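Local atomic coordinates of HTH-type transcriptional regulator AscG (Escherichia coli, PDB entry 3BRQ), a protein that represses transcription of the cryptic asc operon as a DNA-binding regulator of the LacI family. Residues A206-M211 against G234-A239; M105-R110 against Q260-R265; G160-L165 against L172-I177. All blocks are in the same frame, centred on the assembly; numbering follows the deposited sequence.

Contact 1 of 3, residues A206-M211 against G234-A239; sequences ASNDDM and GFDDIA
D209 reaches from the first turn of helix 209-221 to the loop that follows strand 231-235, and its carboxylate makes a direct hydrogen bond across this buried contact. OD2 accepts from I238 N at 2.8 Å, met nearly along its C-O axis with an N-H...O angle of 157°. OD1 turns instead to the hydroxyl of S250, which also bonds D237 N, so both oxygens are used. With CG anti to the carbonyl carbon (chi1 -73°), the carboxylate sits beside its own backbone N, and OD2 faces the N-H of I238.

A second polar link runs through water 1, which donates to D236 OD2 at 2.6 Å and accepts from D210 N at 3.0 Å. The other oxygen of D236 is bonded to the hydroxyl of Y31 in the other lobe, consistent with a place at the cleft where LacI-family relatives bind effectors. N208 is the N-cap: its OD1 takes M211 N from above the carbonyl plane, while ND2 is held by W182 O.

Carbon donors and apolar atoms fill in the rest. G234 CA points a C-H at A206 O, 3.4 Å away, and the same oxygen lies in the plane of the F235 ring, 3.2 Å from CD2 at its edge. I238 lays CD1 against D209 CB at 3.6 Å, its side chain crossing that of D210 at about a right angle.

These elements belong to the beta-alpha-beta unit of strand 203-206, helix 209-221 and strand 231-235 in the periplasmic-binding-protein-like domain. Four acidic side chains, D209, D210, D236 and D237, gather here without their charged atoms touching. Their repulsion is probably eased by backbone N-H groups, hydroxyls, the N-terminal end of the helix, and R288, which forms a salt bridge with D237.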
loop_
_atom_site.group_PDB
_atom_site.type_symbol
_atom_site.label_atom_id
_atom_site.label_comp_id
_atom_site.label_asym_id
_atom_site.label_seq_id
_atom_site.Cartn_x
_atom_site.Cartn_y
_atom_site.Cartn_z
ATOM N N ALA B 206 -7.617 -17.347 -2.073
ATOM C CA ALA B 206 -6.544 -16.718 -1.284
ATOM C C ALA B 206 -7.148 -15.576 -0.507
ATOM O O ALA B 206 -7.914 -14.809 -1.058
ATOM C CB ALA B 206 -5.425 -16.160 -2.190
ATOM N N SER B 207 -6.739 -15.418 0.757
ATOM C CA SER B 207 -7.315 -14.414 1.623
ATOM C C SER B 207 -6.892 -12.989 1.275
ATOM O O SER B 207 -7.491 -12.055 1.805
ATOM C CB SER B 207 -7.093 -14.761 3.109
ATOM O OG SER B 207 -7.900 -15.881 3.464
ATOM N N ASN B 208 -5.919 -12.783 0.357
ATOM C CA ASN B 208 -5.778 -11.436 -0.187
ATOM C C ASN B 208 -5.190 -11.508 -1.616
ATOM O O ASN B 208 -4.745 -12.557 -2.080
ATOM C CB ASN B 208 -4.940 -10.516 0.738
ATOM C CG ASN B 208 -3.422 -10.866 0.750
ATOM O OD1 ASN B 208 -3.031 -11.981 0.477
ATOM N ND2 ASN B 208 -2.586 -9.899 1.132
ATOM N N ASP B 209 -5.166 -10.395 -2.324
ATOM C CA ASP B 209 -4.732 -10.511 -3.719
ATOM C C ASP B 209 -3.293 -10.859 -3.762
ATOM O O ASP B 209 -2.918 -11.642 -4.600
ATOM C CB ASP B 209 -5.017 -9.241 -4.519
ATOM C CG ASP B 209 -6.498 -9.073 -4.816
ATOM O OD1 ASP B 209 -7.283 -10.031 -4.575
ATOM O OD2 ASP B 209 -6.856 -7.960 -5.305
ATOM N N ASP B 210 -2.476 -10.318 -2.863
ATOM C CA ASP B 210 -1.004 -10.620 -2.891
ATOM C C ASP B 210 -0.676 -12.092 -2.861
ATOM O O ASP B 210 0.124 -12.558 -3.638
ATOM C CB ASP B 210 -0.235 -9.897 -1.796
ATOM C CG ASP B 210 -0.042 -8.393 -2.136
ATOM O OD1 ASP B 210 -0.446 -7.983 -3.225
ATOM O OD2 ASP B 210 0.508 -7.627 -1.341
HETATM N N MSE B 211 -1.287 -12.838 -1.933
HETATM C CA MSE B 211 -1.128 -14.250 -1.927
HETATM C C MSE B 211 -1.709 -14.926 -3.164
HETATM O O MSE B 211 -1.115 -15.899 -3.633
HETATM C CB MSE B 211 -1.744 -14.837 -0.631
HETATM C CG MSE B 211 -0.940 -14.398 0.662
HETATM SE SE MSE B 211 -1.689 -15.479 2.145
HETATM C CE MSE B 211 -1.169 -17.177 1.635
ATOM N N GLY B 234 -9.096 -13.837 -5.059
ATOM C CA GLY B 234 -8.509 -13.147 -3.917
ATOM C C GLY B 234 -9.517 -12.223 -3.279
ATOM O O GLY B 234 -10.690 -12.265 -3.622
ATOM N N PHE B 235 -9.044 -11.437 -2.317
ATOM C CA PHE B 235 -9.764 -10.300 -1.685
ATOM C C PHE B 235 -8.928 -9.030 -1.709
ATOM O O PHE B 235 -7.751 -9.105 -1.411
ATOM C CB PHE B 235 -9.955 -10.578 -0.228
ATOM C CG PHE B 235 -10.839 -11.766 0.033
ATOM C CD1 PHE B 235 -12.129 -11.584 0.444
ATOM C CD2 PHE B 235 -10.370 -13.046 -0.165
ATOM C CE1 PHE B 235 -12.911 -12.639 0.726
ATOM C CE2 PHE B 235 -11.156 -14.153 0.101
ATOM C CZ PHE B 235 -12.426 -13.958 0.518
ATOM N N ASP B 236 -9.577 -7.882 -1.893
ATOM C CA ASP B 236 -8.929 -6.546 -1.821
ATOM C C ASP B 236 -9.196 -5.821 -3.131
ATOM O O ASP B 236 -9.274 -4.597 -3.148
ATOM C CB ASP B 236 -7.374 -6.537 -1.720
ATOM C CG ASP B 236 -6.803 -6.911 -0.305
ATOM O OD1 ASP B 236 -7.538 -6.975 0.693
ATOM O OD2 ASP B 236 -5.573 -7.157 -0.241
ATOM N N ASP B 237 -9.228 -6.562 -4.228
ATOM C CA ASP B 237 -9.401 -5.961 -5.559
ATOM C C ASP B 237 -8.359 -4.849 -5.765
ATOM O O ASP B 237 -8.703 -3.693 -6.111
ATOM C CB ASP B 237 -10.842 -5.454 -5.731
ATOM C CG ASP B 237 -11.150 -5.042 -7.124
ATOM O OD1 ASP B 237 -10.629 -5.662 -8.073
ATOM O OD2 ASP B 237 -11.928 -4.069 -7.272
ATOM N N ILE B 238 -7.098 -5.182 -5.559
ATOM C CA ILE B 238 -6.006 -4.168 -5.773
ATOM C C ILE B 238 -5.949 -3.603 -7.190
ATOM O O ILE B 238 -6.475 -4.184 -8.135
ATOM C CB ILE B 238 -4.635 -4.678 -5.341
ATOM C CG1 ILE B 238 -4.230 -5.896 -6.172
ATOM C CG2 ILE B 238 -4.626 -4.984 -3.804
ATOM C CD1 ILE B 238 -2.955 -6.514 -5.703
ATOM N N ALA B 239 -5.266 -2.472 -7.361
ATOM C CA ALA B 239 -5.299 -1.810 -8.665
ATOM C C ALA B 239 -4.726 -2.709 -9.748
ATOM O O ALA B 239 -5.220 -2.721 -10.858
ATOM C CB ALA B 239 -4.580 -0.413 -8.607
HETATM O O HOH W 1 -3.318 -7.809 -1.442
#

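Contact 2 of 3, residues M105-R110 against Q260-R265; sequences MVLNRR and QEIIGR
I262 points from helix 260-265 at strand 105-107 and drives its CD1 methyl against the strand backbone, 3.4 Å from V106 O. The side chain is stretched out to get there, CG1 anti to the backbone N (chi1 -157°) and CD1 anti in its turn to CA. On the way it passes between two strand residues: CG1 rests on M105 CB at 3.8 Å, and CD1 meets L107 CB at 3.9 Å. An alanine here would probably open a gap between helix and strand, leaving M105 CB and L107 CB without this apolar contact.

The layering is that of an alpha/beta, Rossmann-like lobe: strand 104-107 belongs to the parallel sheet 53-60, 21-27, 80-84, 104-107, 118-119, and helix 255-270 packs on one side of it. The short segments run nearly antiparallel, at 170°, with their axes 9.4 Å apart. V119 and M82, on the two flanking strands, also touch I262.

M105, a selenomethionine, bends at chi3 (72°) and crosses the side chain of R265 at about a right angle. Its SE lies 3.8 Å from R265 CB, and its CE comes near R265 CD. Beyond this apolar stem the arginine runs extended to its guanidinium, where NH2 forms a salt bridge with E261 OE2 at 2.6 Å; OE2 offers its anti lone pair and lies somewhat out of the guanidinium plane.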
loop_
_atom_site.group_PDB
_atom_site.type_symbol
_atom_site.label_atom_id
_atom_site.label_comp_id
_atom_site.label_asym_id
_atom_site.label_seq_id
_atom_site.Cartn_x
_atom_site.Cartn_y
_atom_site.Cartn_z
HETATM N N MSE B 105 -15.333 5.891 17.697
HETATM C CA MSE B 105 -15.940 4.880 16.850
HETATM C C MSE B 105 -14.917 3.855 16.385
HETATM O O MSE B 105 -13.736 4.201 16.257
HETATM C CB MSE B 105 -16.643 5.554 15.662
HETATM C CG MSE B 105 -17.997 6.181 16.140
HETATM SE SE MSE B 105 -19.074 6.885 14.721
HETATM C CE MSE B 105 -19.697 5.303 13.847
ATOM N N VAL B 106 -15.382 2.640 16.075
ATOM C CA VAL B 106 -14.517 1.516 15.703
ATOM C C VAL B 106 -14.812 1.113 14.259
ATOM O O VAL B 106 -15.958 1.062 13.844
ATOM C CB VAL B 106 -14.672 0.284 16.698
ATOM C CG1 VAL B 106 -16.051 -0.266 16.630
ATOM C CG2 VAL B 106 -13.666 -0.843 16.378
ATOM N N LEU B 107 -13.743 0.923 13.486
ATOM C CA LEU B 107 -13.766 0.410 12.123
ATOM C C LEU B 107 -13.348 -1.077 12.097
ATOM O O LEU B 107 -12.318 -1.459 12.692
ATOM C CB LEU B 107 -12.756 1.231 11.277
ATOM C CG LEU B 107 -12.682 0.914 9.769
ATOM C CD1 LEU B 107 -13.996 1.397 9.065
ATOM C CD2 LEU B 107 -11.474 1.622 9.143
ATOM N N ASN B 108 -14.101 -1.902 11.353
ATOM C CA ASN B 108 -13.700 -3.292 11.039
ATOM C C ASN B 108 -14.021 -4.288 12.155
ATOM O O ASN B 108 -13.573 -5.444 12.093
ATOM C CB ASN B 108 -12.209 -3.415 10.624
ATOM C CG ASN B 108 -11.919 -4.693 9.770
ATOM O OD1 ASN B 108 -10.916 -5.392 9.978
ATOM N ND2 ASN B 108 -12.789 -4.992 8.832
ATOM N N ARG B 109 -14.755 -3.857 13.185
ATOM C CA ARG B 109 -15.133 -4.764 14.287
ATOM C C ARG B 109 -16.583 -4.426 14.669
ATOM O O ARG B 109 -16.967 -3.248 14.705
ATOM C CB ARG B 109 -14.205 -4.606 15.518
ATOM C CG ARG B 109 -12.682 -4.408 15.234
ATOM C CD ARG B 109 -11.919 -5.714 14.780
ATOM N NE ARG B 109 -12.125 -6.685 15.837
ATOM C CZ ARG B 109 -11.353 -6.787 16.922
ATOM N NH1 ARG B 109 -10.235 -6.068 16.997
ATOM N NH2 ARG B 109 -11.654 -7.683 17.892
ATOM N N ARG B 110 -17.389 -5.444 14.935
ATOM C CA ARG B 110 -18.806 -5.230 15.333
ATOM C C ARG B 110 -18.971 -5.209 16.847
ATOM O O ARG B 110 -18.673 -6.194 17.496
ATOM C CB ARG B 110 -19.711 -6.321 14.723
ATOM C CG ARG B 110 -21.228 -6.038 14.947
ATOM C CD ARG B 110 -22.142 -6.936 14.114
ATOM N NE ARG B 110 -21.580 -8.271 13.957
ATOM C CZ ARG B 110 -22.224 -9.328 13.449
ATOM N NH1 ARG B 110 -23.490 -9.232 13.033
ATOM N NH2 ARG B 110 -21.582 -10.492 13.360
ATOM N N GLN B 260 -16.094 7.121 4.702
ATOM C CA GLN B 260 -16.952 8.284 4.643
ATOM C C GLN B 260 -18.061 8.150 5.669
ATOM O O GLN B 260 -18.442 9.144 6.301
ATOM C CB GLN B 260 -17.532 8.440 3.256
ATOM C CG GLN B 260 -16.511 8.874 2.200
ATOM C CD GLN B 260 -17.114 8.890 0.802
ATOM O OE1 GLN B 260 -18.254 8.471 0.609
ATOM N NE2 GLN B 260 -16.343 9.377 -0.190
ATOM N N GLU B 261 -18.556 6.938 5.864
ATOM C CA GLU B 261 -19.507 6.690 6.956
ATOM C C GLU B 261 -18.950 6.969 8.345
ATOM O O GLU B 261 -19.482 7.786 9.068
ATOM C CB GLU B 261 -20.015 5.259 6.943
ATOM C CG GLU B 261 -21.129 5.053 7.925
ATOM C CD GLU B 261 -22.455 5.610 7.409
ATOM O OE1 GLU B 261 -22.495 6.327 6.364
ATOM O OE2 GLU B 261 -23.467 5.297 8.044
ATOM N N ILE B 262 -17.917 6.234 8.759
ATOM C CA ILE B 262 -17.335 6.457 10.093
ATOM C C ILE B 262 -16.783 7.874 10.294
ATOM O O ILE B 262 -16.987 8.481 11.330
ATOM C CB ILE B 262 -16.242 5.369 10.414
ATOM C CG1 ILE B 262 -16.052 5.247 11.950
ATOM C CG2 ILE B 262 -14.948 5.651 9.632
ATOM C CD1 ILE B 262 -15.217 4.025 12.314
ATOM N N ILE B 263 -16.081 8.442 9.315
ATOM C CA ILE B 263 -15.574 9.792 9.550
ATOM C C ILE B 263 -16.723 10.788 9.527
ATOM O O ILE B 263 -16.777 11.712 10.340
ATOM C CB ILE B 263 -14.490 10.197 8.524
ATOM C CG1 ILE B 263 -13.221 9.317 8.634
ATOM C CG2 ILE B 263 -14.166 11.688 8.634
ATOM C CD1 ILE B 263 -12.576 9.167 10.008
ATOM N N GLY B 264 -17.660 10.600 8.593
ATOM C CA GLY B 264 -18.819 11.503 8.493
ATOM C C GLY B 264 -19.638 11.490 9.785
ATOM O O GLY B 264 -20.010 12.560 10.307
ATOM N N ARG B 265 -19.895 10.291 10.310
ATOM C CA ARG B 265 -20.556 10.174 11.605
ATOM C C ARG B 265 -19.808 10.811 12.764
ATOM O O ARG B 265 -20.433 11.444 13.610
ATOM C CB ARG B 265 -20.898 8.722 11.922
ATOM C CG ARG B 265 -22.005 8.182 11.012
ATOM C CD ARG B 265 -22.668 6.989 11.666
ATOM N NE ARG B 265 -23.349 6.081 10.726
ATOM C CZ ARG B 265 -23.759 4.840 11.046
ATOM N NH1 ARG B 265 -23.546 4.352 12.277
ATOM N NH2 ARG B 265 -24.367 4.068 10.136
#

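Contact 3 of 3, residues G160-L165 against L172-I177; sequences GYKDAL and LNEKLI
The Y161 ring meets I177 and L172 obliquely: its CE2 lies 3.7 Å from I177 CG1 and 4.2 Å from L172 CD1. On one face sits L165 CG of its own helix, offset toward the rim, and F144 of strand 142-145 stacks with the ring. CG stands anti to the backbone N (chi1 169°), which brings CE2 up against I177. At the tip of the ring OH bonds to I142 O and also accepts from water 2 at 2.8 Å, which in turn accepts from N173 N.

The end of L172 comes close to the helix. Its CD1 meets L165 CD1 at 4.0 Å, the side chains crossing at about a right angle, and its CD2 reaches the extended chain of K162 at CE. The K162 NZ lies 4.1 Å from E174 OE2, too far for a salt bridge, but water 3 links NZ to E174 OE1.

N173 OD1 accepts from K175 N at 2.9 Å, an Asx turn that leads into the 3-10 segment 174-176. This is the helix-to-strand connection of the beta-alpha-beta unit formed by strand 142-145, helix 152-167 and the parallel edge strand 177-178.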
loop_
_atom_site.group_PDB
_atom_site.type_symbol
_atom_site.label_atom_id
_atom_site.label_comp_id
_atom_site.label_asym_id
_atom_site.label_seq_id
_atom_site.Cartn_x
_atom_site.Cartn_y
_atom_site.Cartn_z
ATOM N N GLY B 160 -15.790 -18.227 6.945
ATOM C CA GLY B 160 -16.771 -18.177 5.860
ATOM C C GLY B 160 -16.529 -19.283 4.846
ATOM O O GLY B 160 -17.461 -19.831 4.299
ATOM N N TYR B 161 -15.262 -19.569 4.541
ATOM C CA TYR B 161 -14.916 -20.780 3.823
ATOM C C TYR B 161 -15.471 -22.070 4.498
ATOM O O TYR B 161 -16.103 -22.864 3.823
ATOM C CB TYR B 161 -13.399 -20.836 3.654
ATOM C CG TYR B 161 -12.842 -22.159 3.159
ATOM C CD1 TYR B 161 -12.904 -22.506 1.798
ATOM C CD2 TYR B 161 -12.234 -23.050 4.040
ATOM C CE1 TYR B 161 -12.360 -23.726 1.334
ATOM C CE2 TYR B 161 -11.672 -24.263 3.585
ATOM C CZ TYR B 161 -11.762 -24.600 2.250
ATOM O OH TYR B 161 -11.211 -25.782 1.792
ATOM N N LYS B 162 -15.174 -22.335 5.757
ATOM C CA LYS B 162 -15.638 -23.595 6.378
ATOM C C LYS B 162 -17.170 -23.643 6.378
ATOM O O LYS B 162 -17.768 -24.706 6.117
ATOM C CB LYS B 162 -15.130 -23.707 7.826
ATOM C CG LYS B 162 -13.574 -23.762 7.905
ATOM C CD LYS B 162 -13.096 -23.738 9.342
ATOM C CE LYS B 162 -11.685 -24.329 9.517
ATOM N NZ LYS B 162 -11.185 -23.985 10.910
ATOM N N ASP B 163 -17.809 -22.503 6.654
ATOM C CA ASP B 163 -19.316 -22.479 6.673
ATOM C C ASP B 163 -19.928 -22.778 5.302
ATOM O O ASP B 163 -20.915 -23.497 5.224
ATOM C CB ASP B 163 -19.846 -21.156 7.239
ATOM C CG ASP B 163 -21.372 -21.209 7.631
ATOM O OD1 ASP B 163 -21.918 -22.274 8.050
ATOM O OD2 ASP B 163 -22.009 -20.138 7.554
ATOM N N ALA B 164 -19.370 -22.200 4.233
ATOM C CA ALA B 164 -19.803 -22.475 2.863
ATOM C C ALA B 164 -19.668 -23.947 2.473
ATOM O O ALA B 164 -20.628 -24.527 1.931
ATOM C CB ALA B 164 -19.071 -21.549 1.837
ATOM N N LEU B 165 -18.535 -24.582 2.801
ATOM C CA LEU B 165 -18.442 -26.029 2.617
ATOM C C LEU B 165 -19.515 -26.787 3.416
ATOM O O LEU B 165 -20.206 -27.647 2.876
ATOM C CB LEU B 165 -17.101 -26.574 3.083
ATOM C CG LEU B 165 -15.805 -26.091 2.471
ATOM C CD1 LEU B 165 -14.669 -27.063 2.823
ATOM C CD2 LEU B 165 -15.936 -25.882 0.982
ATOM N N LEU B 172 -15.083 -30.950 5.477
ATOM C CA LEU B 172 -13.908 -30.129 5.681
ATOM C C LEU B 172 -12.646 -31.016 5.676
ATOM O O LEU B 172 -12.613 -32.069 6.344
ATOM C CB LEU B 172 -14.068 -29.325 6.978
ATOM C CG LEU B 172 -12.892 -28.456 7.336
ATOM C CD1 LEU B 172 -12.755 -27.305 6.324
ATOM C CD2 LEU B 172 -13.035 -27.951 8.753
ATOM N N ASN B 173 -11.648 -30.621 4.889
ATOM C CA ASN B 173 -10.339 -31.298 4.892
ATOM C C ASN B 173 -9.242 -30.276 5.113
ATOM O O ASN B 173 -8.950 -29.455 4.206
ATOM C CB ASN B 173 -10.108 -32.078 3.569
ATOM C CG ASN B 173 -8.735 -32.845 3.534
ATOM O OD1 ASN B 173 -7.952 -32.790 4.458
ATOM N ND2 ASN B 173 -8.479 -33.532 2.452
ATOM N N GLU B 174 -8.645 -30.255 6.303
ATOM C CA GLU B 174 -7.559 -29.235 6.518
ATOM C C GLU B 174 -6.341 -29.342 5.601
ATOM O O GLU B 174 -5.512 -28.402 5.555
ATOM C CB GLU B 174 -7.117 -29.116 7.978
ATOM C CG GLU B 174 -8.294 -29.103 8.962
ATOM C CD GLU B 174 -8.528 -27.761 9.569
ATOM O OE1 GLU B 174 -7.771 -26.810 9.260
ATOM O OE2 GLU B 174 -9.487 -27.656 10.370
ATOM N N LYS B 175 -6.208 -30.452 4.859
ATOM C CA LYS B 175 -5.100 -30.535 3.903
ATOM C C LYS B 175 -5.269 -29.564 2.765
ATOM O O LYS B 175 -4.298 -29.249 2.071
ATOM C CB LYS B 175 -4.850 -31.974 3.404
ATOM C CG LYS B 175 -4.216 -32.850 4.521
ATOM C CD LYS B 175 -3.994 -34.332 4.081
ATOM C CE LYS B 175 -3.353 -34.361 2.710
ATOM N NZ LYS B 175 -2.532 -35.587 2.345
ATOM N N LEU B 176 -6.507 -29.111 2.559
ATOM C CA LEU B 176 -6.772 -28.080 1.567
ATOM C C LEU B 176 -6.590 -26.652 2.102
ATOM O O LEU B 176 -6.831 -25.729 1.390
ATOM C CB LEU B 176 -8.162 -28.231 0.942
ATOM C CG LEU B 176 -8.298 -29.449 -0.009
ATOM C CD1 LEU B 176 -9.774 -29.720 -0.340
ATOM C CD2 LEU B 176 -7.468 -29.192 -1.297
ATOM N N ILE B 177 -6.266 -26.491 3.378
ATOM C CA ILE B 177 -6.067 -25.147 3.949
ATOM C C ILE B 177 -4.580 -24.963 4.196
ATOM O O ILE B 177 -3.942 -25.784 4.886
ATOM C CB ILE B 177 -6.824 -24.962 5.307
ATOM C CG1 ILE B 177 -8.368 -25.056 5.094
ATOM C CG2 ILE B 177 -6.455 -23.608 5.921
ATOM C CD1 ILE B 177 -9.160 -25.415 6.363
HETATM O O HOH W 2 -11.455 -28.259 3.029
HETATM O O HOH W 3 -8.191 -24.172 10.058
#

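In the fold
The three contacts are spread over both lobes of a LacI-type, periplasmic-binding-protein-like fold. Contact 2 belongs to the lobe built on the five-stranded parallel sheet; contacts 1 and 3 belong to the other, around the sheet that holds strands 142-145, 203-206 and 231-235. Centres of contacts 1 and 3 lie about 19 Å apart, those of 1 and 2 about 23 Å, and those of 2 and 3 about 31 Å. Contact 3 is complete before residue 206, and both it and contact 1 fall between the segments of contact 2. Helix 255-270 thus returns to the first lobe, consistent with a LacI-family cleft between lobes that probably receives an effector.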